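Local coordinates for uncharacterized protein (Thermus thermophilus HB8, PDB 6SCE), which is a CRISPR defence nuclease of type III systems that cleaves DNA when activated by cyclic oligoadenylate, at residues P161-P165 / G265-E269. Numbering follows the deposited sequence.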
loop_
_atom_site.group_PDB
_atom_site.type_symbol
_atom_site.label_atom_id
_atom_site.label_comp_id
_atom_site.label_asym_id
_atom_site.label_seq_id
_atom_site.Cartn_x
_atom_site.Cartn_y
_atom_site.Cartn_z
ATOM N N PRO A 161 -14.518 2.285 23.294
ATOM C CA PRO A 161 -15.790 1.823 22.758
ATOM C C PRO A 161 -16.121 0.425 23.248
ATOM O O PRO A 161 -15.238 -0.448 23.391
ATOM C CB PRO A 161 -15.583 1.854 21.225
ATOM C CG PRO A 161 -14.432 2.791 20.993
ATOM C CD PRO A 161 -13.585 2.734 22.233
ATOM N N GLY A 162 -17.406 0.205 23.535
ATOM C CA GLY A 162 -17.824 -1.057 24.093
ATOM C C GLY A 162 -17.581 -2.207 23.148
ATOM O O GLY A 162 -17.489 -3.332 23.588
ATOM N N ALA A 163 -17.452 -1.930 21.847
ATOM C CA ALA A 163 -17.245 -2.981 20.857
ATOM C C ALA A 163 -15.878 -3.712 20.954
ATOM O O ALA A 163 -15.732 -4.811 20.443
ATOM C CB ALA A 163 -17.450 -2.425 19.466
ATOM N N PHE A 164 -14.901 -3.097 21.594
ATOM C CA PHE A 164 -13.591 -3.716 21.802
ATOM C C PHE A 164 -13.626 -4.745 22.935
ATOM O O PHE A 164 -14.387 -4.584 23.899
ATOM C CB PHE A 164 -12.534 -2.649 22.136
ATOM C CG PHE A 164 -11.994 -1.924 20.930
ATOM C CD1 PHE A 164 -12.635 -0.812 20.438
ATOM C CD2 PHE A 164 -10.854 -2.376 20.267
ATOM C CE1 PHE A 164 -12.148 -0.147 19.324
ATOM C CE2 PHE A 164 -10.372 -1.718 19.161
ATOM C CZ PHE A 164 -11.014 -0.607 18.686
ATOM N N PRO A 165 -12.769 -5.779 22.851
ATOM C CA PRO A 165 -12.653 -6.678 23.979
ATOM C C PRO A 165 -12.091 -5.982 25.207
ATOM O O PRO A 165 -11.593 -4.847 25.118
ATOM C CB PRO A 165 -11.697 -7.769 23.467
ATOM C CG PRO A 165 -11.756 -7.672 21.997
ATOM C CD PRO A 165 -11.895 -6.204 21.748
ATOM N N GLY A 265 -23.943 -3.337 15.969
ATOM C CA GLY A 265 -24.643 -4.240 16.870
ATOM C C GLY A 265 -23.804 -5.409 17.326
ATOM O O GLY A 265 -24.284 -6.185 18.132
ATOM N N ARG A 266 -22.549 -5.537 16.850
ATOM C CA ARG A 266 -21.719 -6.693 17.205
ATOM C C ARG A 266 -20.368 -6.334 17.832
ATOM O O ARG A 266 -19.826 -5.261 17.581
ATOM C CB ARG A 266 -21.504 -7.567 15.975
ATOM C CG ARG A 266 -22.797 -8.119 15.381
ATOM C CD ARG A 266 -22.576 -8.638 13.969
ATOM N NE ARG A 266 -21.741 -9.835 13.960
ATOM C CZ ARG A 266 -22.190 -11.078 14.144
ATOM N NH1 ARG A 266 -23.488 -11.314 14.350
ATOM N NH2 ARG A 266 -21.342 -12.097 14.118
ATOM N N PRO A 267 -19.825 -7.232 18.668
ATOM C CA PRO A 267 -18.474 -7.012 19.177
ATOM C C PRO A 267 -17.471 -7.100 18.041
ATOM O O PRO A 267 -17.665 -7.885 17.079
ATOM C CB PRO A 267 -18.253 -8.186 20.144
ATOM C CG PRO A 267 -19.603 -8.828 20.340
ATOM C CD PRO A 267 -20.354 -8.537 19.087
ATOM N N LEU A 268 -16.382 -6.341 18.151
ATOM C CA LEU A 268 -15.385 -6.376 17.096
ATOM C C LEU A 268 -14.788 -7.756 16.944
ATOM O O LEU A 268 -14.443 -8.132 15.835
ATOM C CB LEU A 268 -14.267 -5.393 17.344
ATOM C CG LEU A 268 -14.583 -3.934 17.172
ATOM C CD1 LEU A 268 -13.307 -3.153 17.491
ATOM C CD2 LEU A 268 -15.093 -3.643 15.755
ATOM N N GLU A 269 -14.642 -8.500 18.041
ATOM C CA GLU A 269 -14.114 -9.886 17.967
ATOM C C GLU A 269 -14.890 -10.767 16.974
ATOM O O GLU A 269 -14.307 -11.607 16.281
ATOM C CB GLU A 269 -14.120 -10.560 19.343
HETATM O O HOH W 1 -14.923 -7.429 20.696
#
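L268 lays its side chain over one face of the F164 ring. Its CD1 sits 3.5 Å from the ring centroid, 5° off the ring normal, a CH-pi contact. L268 CG also lies 4.0 Å from A163 CB. The backbone makes the polar link. L268 N donates a hydrogen bond to A163 O, 2.8 Å long and nearly straight at 170°. P267 is the N-cap residue of helix 268-276, so L268 N belongs to the first turn, where amides lack acceptors from within the helix. Water 1 serves the next amide: it donates to A163 O at 2.8 Å and accepts from E269 N at 2.9 Å. A163 is the third residue of a type I beta turn, P161 to F164, closed by a 3.2 Å hydrogen bond from F164 N to P161 O. The turn lies in the loop between strands 156-158 and 169-172. The helix follows strand 260-262, at the other edge of the same six-stranded sheet. The F164 side chain packs on V182 and meets Y189 edge-to-face, on the two central strands of the sheet. The CA-to-CB bond of R266 points away from the turn, and its guanidinium salt-bridges E270 and E271. Two first-turn amides, L268 N directly and E269 N through water, thus reach one carbonyl about 100 residues earlier, and the apolar L268-F164 contact ties the helix start to the sheet.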